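Local coordinates for ribosomal-protein-serine acetyltransferase, putative (Vibrio cholerae O1 biovar eltor, PDB 2FCK) that probably works as a GNAT-family acetyltransferase, perhaps one that acetylates the N-terminal serine or alanine of proteins, at residues A[12-17]-A[115-120]; A[16-21]-A[74-79]. All blocks are in the same frame, centred on the assembly; numbering follows the deposited sequence.

Contact 1: A[12-17]-A[115-120]; sequences TQRLQL and GKEALT. With NO3 (nitrate ion), chain D.
Helix 114-129, which in the GNAT fold follows the glycine-rich pyrophosphate-binding loop, is tied here to the β-hairpin turn leading into strand 15-18. Strand 15-17 and helix 115-120 run roughly alongside, their axes 9.4 Å apart at an angle of 38°. Two parts are close-packed. One is a buried apolar seam: Leu15 and Leu17 both aim at the helix and bracket Ala118, whose CB lies 3.9 Å from Leu15 CD1, while Leu17 CD2 sits 3.7 Å from the Ala118 carbonyl O. Val75 and Val87 of the sheet close in on the same alanine.

The other is the grip on one carboxylate. Glu117 reaches out fully extended, CG anti to its backbone N, and plants both oxygens in the turn. OE1 is taken side-on by Arg14, whose guanidinium lies nearly coplanar with the carboxylate (14° between planes): Arg14 NE meets the syn lone pair of Glu117 OE1 at 2.7 Å in a salt bridge, and NH1 bonds to the same oxygen nearly along the C-O axis. The bend at chi3 of Arg14 (-67°) swings the group back for this grip, and its NH2 also binds Gln112 O. Glu117 OE2 takes the backbone N of Arg14 on its syn lone pair, 2.9 Å away, and Thr12 OG1 on its anti one at 2.5 Å. Four donors on two oxygens would favour an ionised glutamate, and they fix the rotation of its carboxylate.

The outer side is looser. Gln13 barely brushes Glu117, and the extended, exposed Lys116 leads its side chain away. A nitrate, probably from the crystallisation liquor and also bound by Arg152 NE, sits at this helix, consistent with where relatives hold the coenzyme A pyrophosphate; the backbone N of Lys116 bonds to nitrate O3 at 2.8 Å.

Contact 2: A[16-21]-A[74-79]; sequences QLRLIT and GVFERQ
Arg18 holds CG in the crowded position between backbone N and carbonyl carbon (chi1 56°), runs extended to NE and then turns its guanidinium by chi4 of 88°, so that the group lies flat on Phe76, whose own CG is anti to its carbonyl carbon. The two belong to adjacent antiparallel strands, 15-18 and 71-77, in the N-terminal part of the GNAT β-sheet. Guanidinium and ring planes are only 12° apart, a stacked cation-pi pair with Arg18 CZ 3.6 Å from the centroid of the Phe76 ring.

Two acceptors lie close to the guanidinium plane: Arg18 NE bonds to Gln16 OE1 at 2.9 Å, arriving well above the amide plane, and NH1 reaches Leu19 O. NH2 makes a salt bridge with Glu24, which should partly offset its charge.

Beneath this, the backbones pair Gln16 with Phe76 and Arg18 with Gly74 as hydrogen-bonded pairs. The Gln16-Phe76 bonds are both 2.8 Å between N and O, whereas that from Gly74 N to Arg18 O is weak. On the opposite face, with Leu17 and Val75 in a non-hydrogen-bonded pair, the two side chains lie side by side. Farther along, Ile20 folds over Gly74, which has no side chain to obstruct it: Ile20 CG1 rests 3.6 Å from Gly74 CA.

How the contacts relate
From the N terminus, the chain passes strand 10-11 and turns through residues 12-14; contact 1 begins in this turn and runs into strand 15-18, where contact 2 begins, and they share Gln16 and Leu17. Contact 2 closes the shorter loop: after helices 25-33 and 51-66 the chain comes back as strand 71-77. Contact 1 closes the longer one, which runs on through strands 83-93 and 98-105 to helix 114-129; apart from the shared strand, contact 2 nests within it. Strand 15-18 is thereby paired with strand 71-77 within the sheet, while it and the turn before it pack on helix 114-129. Arg78 ties the sites together, its backbone N probably bonding to Arg14 O and its NH1 to Gln13 O.

Contact 1: A[12-17]-A[115-120]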
ATOM      1  N   THR A  12       8.741  11.714  23.517  1.00 41.51           N
ATOM      2  CA  THR A  12       8.456  13.127  23.298  1.00 41.62           C
ATOM      3  C   THR A  12       8.490  13.810  24.664  1.00 42.16           C
ATOM      4  O   THR A  12       8.893  13.210  25.631  1.00 42.32           O
ATOM      5  CB  THR A  12       7.060  13.309  22.653  1.00 41.53           C
ATOM      6  OG1 THR A  12       6.057  12.841  23.556  1.00 42.38           O
ATOM      7  CG2 THR A  12       6.943  12.610  21.307  1.00 41.53           C
ATOM      8  N   GLN A  13       8.049  15.064  24.766  1.00 42.04           N
ATOM      9  CA  GLN A  13       8.076  15.732  26.078  1.00 41.36           C
ATOM     10  C   GLN A  13       7.252  14.974  27.134  1.00 41.55           C
ATOM     11  O   GLN A  13       7.700  14.759  28.294  1.00 41.97           O
ATOM     12  CB  GLN A  13       7.556  17.175  25.941  1.00 41.71           C
ATOM     13  CG  GLN A  13       7.541  17.864  27.295  1.00 43.02           C
ATOM     14  CD  GLN A  13       6.724  19.139  27.326  1.00 42.23           C
ATOM     15  OE1 GLN A  13       6.089  19.523  26.352  1.00 46.05           O
ATOM     16  NE2 GLN A  13       6.690  19.771  28.497  1.00 45.47           N
ATOM     17  N   ARG A  14       6.054  14.556  26.735  1.00 41.45           N
ATOM     18  CA  ARG A  14       5.113  13.966  27.691  1.00 41.85           C
ATOM     19  C   ARG A  14       4.844  12.462  27.531  1.00 42.01           C
ATOM     20  O   ARG A  14       4.268  11.842  28.437  1.00 42.55           O
ATOM     21  CB  ARG A  14       3.799  14.735  27.660  1.00 41.55           C
ATOM     22  CG  ARG A  14       3.940  16.242  27.994  1.00 42.86           C
ATOM     23  CD  ARG A  14       2.597  16.895  27.911  1.00 44.87           C
ATOM     24  NE  ARG A  14       2.075  16.916  26.543  1.00 43.55           N
ATOM     25  CZ  ARG A  14       0.885  17.405  26.210  1.00 45.37           C
ATOM     26  NH1 ARG A  14       0.484  17.403  24.939  1.00 45.24           N
ATOM     27  NH2 ARG A  14       0.095  17.937  27.161  1.00 48.17           N
ATOM     28  N   LEU A  15       5.290  11.894  26.407  1.00 40.98           N
ATOM     29  CA  LEU A  15       4.858  10.545  25.961  1.00 40.56           C
ATOM     30  C   LEU A  15       6.002   9.620  25.585  1.00 41.76           C
ATOM     31  O   LEU A  15       7.086  10.064  25.165  1.00 42.63           O
ATOM     32  CB  LEU A  15       3.847  10.633  24.767  1.00 40.44           C
ATOM     33  CG  LEU A  15       2.650  11.541  24.951  1.00 40.88           C
ATOM     34  CD1 LEU A  15       1.861  11.667  23.601  1.00 40.81           C
ATOM     35  CD2 LEU A  15       1.773  11.076  26.139  1.00 40.73           C
ATOM     36  N   GLN A  16       5.738   8.319  25.725  1.00 40.40           N
ATOM     37  CA  GLN A  16       6.702   7.295  25.387  1.00 41.32           C
ATOM     38  C   GLN A  16       5.968   6.345  24.462  1.00 41.45           C
ATOM     39  O   GLN A  16       4.960   5.751  24.866  1.00 41.49           O
ATOM     40  CB  GLN A  16       7.138   6.568  26.665  1.00 41.65           C
ATOM     41  CG  GLN A  16       8.096   5.459  26.438  1.00 43.06           C
ATOM     42  CD  GLN A  16       8.240   4.602  27.690  1.00 45.99           C
ATOM     43  OE1 GLN A  16       7.240   4.168  28.288  1.00 46.68           O
ATOM     44  NE2 GLN A  16       9.476   4.418  28.126  1.00 46.23           N
ATOM     45  N   LEU A  17       6.474   6.219  23.238  1.00 40.09           N
ATOM     46  CA  LEU A  17       5.870   5.367  22.218  1.00 40.68           C
ATOM     47  C   LEU A  17       6.740   4.104  22.164  1.00 40.92           C
ATOM     48  O   LEU A  17       7.925   4.202  21.851  1.00 40.70           O
ATOM     49  CB  LEU A  17       5.871   6.074  20.836  1.00 41.10           C
ATOM     50  CG  LEU A  17       4.732   7.071  20.567  1.00 39.80           C
ATOM     51  CD1 LEU A  17       4.743   8.261  21.575  1.00 41.50           C
ATOM     52  CD2 LEU A  17       4.934   7.578  19.154  1.00 41.05           C
ATOM     53  N   GLY A 115      -2.920  13.080  21.396  1.00 42.91           N
ATOM     54  CA  GLY A 115      -3.055  12.496  20.050  1.00 42.35           C
ATOM     55  C   GLY A 115      -2.179  13.198  19.020  1.00 41.63           C
ATOM     56  O   GLY A 115      -1.479  12.561  18.210  1.00 41.36           O
ATOM     57  N   LYS A 116      -2.161  14.522  19.094  1.00 41.26           N
ATOM     58  CA  LYS A 116      -1.341  15.314  18.174  1.00 41.93           C
ATOM     59  C   LYS A 116       0.160  15.072  18.489  1.00 39.76           C
ATOM     60  O   LYS A 116       0.964  14.886  17.564  1.00 40.71           O
ATOM     61  CB  LYS A 116      -1.673  16.813  18.288  1.00 42.27           C
ATOM     62  CG  LYS A 116      -0.943  17.629  17.225  1.00 45.70           C
ATOM     63  CD  LYS A 116      -1.318  19.091  17.338  1.00 52.45           C
ATOM     64  CE  LYS A 116      -0.540  19.936  16.371  1.00 55.32           C
ATOM     65  NZ  LYS A 116      -0.936  21.356  16.645  1.00 59.87           N
ATOM     66  N   GLU A 117       0.517  14.994  19.756  1.00 40.10           N
ATOM     67  CA  GLU A 117       1.911  14.796  20.121  1.00 39.58           C
ATOM     68  C   GLU A 117       2.392  13.395  19.659  1.00 39.88           C
ATOM     69  O   GLU A 117       3.456  13.267  19.065  1.00 40.52           O
ATOM     70  CB  GLU A 117       2.087  14.960  21.649  1.00 39.42           C
ATOM     71  CG  GLU A 117       3.532  14.857  22.135  1.00 39.62           C
ATOM     72  CD  GLU A 117       3.636  15.208  23.609  1.00 39.50           C
ATOM     73  OE1 GLU A 117       2.805  16.000  24.102  1.00 46.09           O
ATOM     74  OE2 GLU A 117       4.529  14.692  24.297  1.00 42.42           O
ATOM     75  N   ALA A 118       1.612  12.347  19.927  1.00 40.23           N
ATOM     76  CA  ALA A 118       1.997  10.993  19.541  1.00 40.28           C
ATOM     77  C   ALA A 118       2.027  10.811  18.000  1.00 39.86           C
ATOM     78  O   ALA A 118       2.970  10.241  17.428  1.00 40.33           O
ATOM     79  CB  ALA A 118       1.022   9.993  20.172  1.00 41.47           C
ATOM     80  N   LEU A 119       0.972  11.276  17.329  1.00 39.60           N
ATOM     81  CA  LEU A 119       0.903  11.043  15.890  1.00 39.45           C
ATOM     82  C   LEU A 119       1.954  11.874  15.155  1.00 39.67           C
ATOM     83  O   LEU A 119       2.594  11.404  14.205  1.00 38.77           O
ATOM     84  CB  LEU A 119      -0.534  11.282  15.353  1.00 40.24           C
ATOM     85  CG  LEU A 119      -0.778  11.000  13.884  1.00 41.70           C
ATOM     86  CD1 LEU A 119      -0.491   9.547  13.611  1.00 42.64           C
ATOM     87  CD2 LEU A 119      -2.262  11.320  13.543  1.00 42.07           C
ATOM     88  N   THR A 120       2.192  13.108  15.638  1.00 38.68           N
ATOM     89  CA  THR A 120       3.240  13.919  15.015  1.00 40.18           C
ATOM     90  C   THR A 120       4.624  13.260  15.195  1.00 39.32           C
ATOM     91  O   THR A 120       5.431  13.254  14.254  1.00 39.87           O
ATOM     92  CB  THR A 120       3.248  15.354  15.616  1.00 40.74           C
ATOM     93  OG1 THR A 120       2.009  16.006  15.241  1.00 42.04           O
ATOM     94  CG2 THR A 120       4.442  16.179  15.098  1.00 40.67           C
TER
HETATM   95  N   NO3 D 303      -5.262  15.627  20.010  1.00 31.27           N
HETATM   96  O1  NO3 D 303      -6.060  14.506  20.054  1.00 31.23           O
HETATM   97  O2  NO3 D 303      -5.523  16.734  19.244  1.00 33.96           O
HETATM   98  O3  NO3 D 303      -4.113  15.665  20.728  1.00 31.55           O

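Contact 2: A[16-21]-A[74-79]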
ATOM      1  N   GLN A  16       5.738   8.319  25.725  1.00 40.40           N
ATOM      2  CA  GLN A  16       6.702   7.295  25.387  1.00 41.32           C
ATOM      3  C   GLN A  16       5.968   6.345  24.462  1.00 41.45           C
ATOM      4  O   GLN A  16       4.960   5.751  24.866  1.00 41.49           O
ATOM      5  CB  GLN A  16       7.138   6.568  26.665  1.00 41.65           C
ATOM      6  CG  GLN A  16       8.096   5.459  26.438  1.00 43.06           C
ATOM      7  CD  GLN A  16       8.240   4.602  27.690  1.00 45.99           C
ATOM      8  OE1 GLN A  16       7.240   4.168  28.288  1.00 46.68           O
ATOM      9  NE2 GLN A  16       9.476   4.418  28.126  1.00 46.23           N
ATOM     10  N   LEU A  17       6.474   6.219  23.238  1.00 40.09           N
ATOM     11  CA  LEU A  17       5.870   5.367  22.218  1.00 40.68           C
ATOM     12  C   LEU A  17       6.740   4.104  22.164  1.00 40.92           C
ATOM     13  O   LEU A  17       7.925   4.202  21.851  1.00 40.70           O
ATOM     14  CB  LEU A  17       5.871   6.074  20.836  1.00 41.10           C
ATOM     15  CG  LEU A  17       4.732   7.071  20.567  1.00 39.80           C
ATOM     16  CD1 LEU A  17       4.743   8.261  21.575  1.00 41.50           C
ATOM     17  CD2 LEU A  17       4.934   7.578  19.154  1.00 41.05           C
ATOM     18  N   ARG A  18       6.148   2.930  22.402  1.00 40.07           N
ATOM     19  CA  ARG A  18       6.919   1.680  22.478  1.00 39.26           C
ATOM     20  C   ARG A  18       6.006   0.468  22.352  1.00 39.68           C
ATOM     21  O   ARG A  18       4.776   0.591  22.431  1.00 39.83           O
ATOM     22  CB  ARG A  18       7.650   1.611  23.831  1.00 37.72           C
ATOM     23  CG  ARG A  18       6.729   1.731  25.079  1.00 38.05           C
ATOM     24  CD  ARG A  18       7.489   1.260  26.315  1.00 38.73           C
ATOM     25  NE  ARG A  18       6.736   1.432  27.549  1.00 41.48           N
ATOM     26  CZ  ARG A  18       5.897   0.525  28.040  1.00 43.75           C
ATOM     27  NH1 ARG A  18       5.654  -0.591  27.353  1.00 39.59           N
ATOM     28  NH2 ARG A  18       5.277   0.758  29.193  1.00 44.09           N
ATOM     29  N   LEU A  19       6.619  -0.711  22.210  1.00 40.16           N
ATOM     30  CA  LEU A  19       5.850  -1.943  22.217  1.00 39.94           C
ATOM     31  C   LEU A  19       5.146  -2.067  23.550  1.00 40.73           C
ATOM     32  O   LEU A  19       5.780  -1.956  24.629  1.00 40.38           O
ATOM     33  CB  LEU A  19       6.771  -3.153  22.116  1.00 40.13           C
ATOM     34  CG  LEU A  19       6.957  -3.613  20.700  1.00 39.71           C
ATOM     35  CD1 LEU A  19       7.979  -4.763  20.721  1.00 39.05           C
ATOM     36  CD2 LEU A  19       5.652  -4.051  19.984  1.00 41.72           C
ATOM     37  N   ILE A  20       3.861  -2.390  23.476  1.00 39.77           N
ATOM     38  CA  ILE A  20       3.147  -2.871  24.670  1.00 38.59           C
ATOM     39  C   ILE A  20       3.632  -4.293  24.995  1.00 37.82           C
ATOM     40  O   ILE A  20       3.749  -5.142  24.093  1.00 38.79           O
ATOM     41  CB  ILE A  20       1.623  -2.870  24.420  1.00 38.17           C
ATOM     42  CG1 ILE A  20       1.138  -1.450  24.029  1.00 35.94           C
ATOM     43  CG2 ILE A  20       0.883  -3.422  25.648  1.00 37.36           C
ATOM     44  CD1 ILE A  20      -0.350  -1.430  23.632  1.00 38.73           C
ATOM     45  N   THR A  21       3.948  -4.568  26.273  1.00 37.89           N
ATOM     46  CA  THR A  21       4.443  -5.891  26.639  1.00 38.76           C
ATOM     47  C   THR A  21       3.330  -6.826  27.127  1.00 39.14           C
ATOM     48  O   THR A  21       2.230  -6.380  27.479  1.00 37.74           O
ATOM     49  CB  THR A  21       5.507  -5.804  27.746  1.00 39.11           C
ATOM     50  OG1 THR A  21       4.862  -5.410  28.952  1.00 41.66           O
ATOM     51  CG2 THR A  21       6.549  -4.780  27.411  1.00 38.99           C
ATOM     52  N   GLY A  74       2.298   1.339  21.530  1.00 40.44           N
ATOM     53  CA  GLY A  74       1.493   1.861  22.630  1.00 39.36           C
ATOM     54  C   GLY A  74       1.974   3.279  22.954  1.00 40.58           C
ATOM     55  O   GLY A  74       3.186   3.589  22.919  1.00 40.98           O
ATOM     56  N   VAL A  75       1.040   4.137  23.300  1.00 39.62           N
ATOM     57  CA  VAL A  75       1.405   5.500  23.707  1.00 41.27           C
ATOM     58  C   VAL A  75       1.209   5.604  25.212  1.00 41.90           C
ATOM     59  O   VAL A  75       0.074   5.496  25.691  1.00 40.89           O
ATOM     60  CB  VAL A  75       0.534   6.560  22.958  1.00 41.16           C
ATOM     61  CG1 VAL A  75       0.891   8.030  23.418  1.00 41.27           C
ATOM     62  CG2 VAL A  75       0.702   6.422  21.418  1.00 44.19           C
ATOM     63  N   PHE A  76       2.326   5.781  25.937  1.00 41.05           N
ATOM     64  CA  PHE A  76       2.300   5.859  27.389  1.00 42.25           C
ATOM     65  C   PHE A  76       2.662   7.255  27.890  1.00 43.90           C
ATOM     66  O   PHE A  76       3.629   7.854  27.440  1.00 43.20           O
ATOM     67  CB  PHE A  76       3.275   4.866  27.985  1.00 41.66           C
ATOM     68  CG  PHE A  76       2.954   3.436  27.697  1.00 42.20           C
ATOM     69  CD1 PHE A  76       3.406   2.832  26.524  1.00 40.72           C
ATOM     70  CD2 PHE A  76       2.214   2.676  28.614  1.00 42.95           C
ATOM     71  CE1 PHE A  76       3.122   1.484  26.264  1.00 39.62           C
ATOM     72  CE2 PHE A  76       1.920   1.317  28.350  1.00 42.21           C
ATOM     73  CZ  PHE A  76       2.372   0.722  27.180  1.00 38.18           C
ATOM     74  N   GLU A  77       1.894   7.727  28.869  1.00 44.30           N
ATOM     75  CA  GLU A  77       2.178   8.982  29.530  1.00 46.61           C
ATOM     76  C   GLU A  77       3.433   8.757  30.366  1.00 46.08           C
ATOM     77  O   GLU A  77       3.535   7.786  31.114  1.00 46.11           O
ATOM     78  CB  GLU A  77       0.962   9.353  30.391  1.00 47.08           C
ATOM     79  CG  GLU A  77       0.970  10.699  31.037  1.00 52.64           C
ATOM     80  CD  GLU A  77      -0.393  10.968  31.646  1.00 57.64           C
ATOM     81  OE1 GLU A  77      -0.891  10.106  32.412  1.00 59.30           O
ATOM     82  OE2 GLU A  77      -0.985  12.009  31.327  1.00 59.49           O
ATOM     83  N   ARG A  78       4.423   9.624  30.195  1.00 46.58           N
ATOM     84  CA  ARG A  78       5.747   9.342  30.696  1.00 48.36           C
ATOM     85  C   ARG A  78       5.727   9.352  32.227  1.00 50.52           C
ATOM     86  O   ARG A  78       6.315   8.496  32.838  1.00 50.14           O
ATOM     87  CB  ARG A  78       6.770  10.355  30.179  1.00 47.88           C
ATOM     88  CG  ARG A  78       7.135  10.199  28.724  1.00 47.72           C
ATOM     89  CD  ARG A  78       8.147  11.236  28.285  1.00 44.83           C
ATOM     90  NE  ARG A  78       9.467  10.957  28.865  1.00 46.11           N
ATOM     91  CZ  ARG A  78      10.487  11.814  28.860  1.00 46.87           C
ATOM     92  NH1 ARG A  78      10.332  13.031  28.355  1.00 42.61           N
ATOM     93  NH2 ARG A  78      11.659  11.456  29.403  1.00 47.35           N
ATOM     94  N   GLN A  79       5.005  10.293  32.817  1.00 52.25           N
ATOM     95  CA  GLN A  79       5.054  10.430  34.282  1.00 56.57           C
ATOM     96  C   GLN A  79       4.347   9.245  34.964  1.00 55.75           C
ATOM     97  O   GLN A  79       4.916   8.578  35.821  1.00 57.73           O
ATOM     98  CB  GLN A  79       4.482  11.791  34.693  1.00 56.48           C
ATOM     99  CG  GLN A  79       5.572  12.881  34.742  1.00 60.52           C
ATOM    100  CD  GLN A  79       5.028  14.308  34.765  1.00 61.82           C
ATOM    101  OE1 GLN A  79       3.831  14.538  35.017  1.00 69.51           O
ATOM    102  NE2 GLN A  79       5.913  15.282  34.498  1.00 65.60           N
TER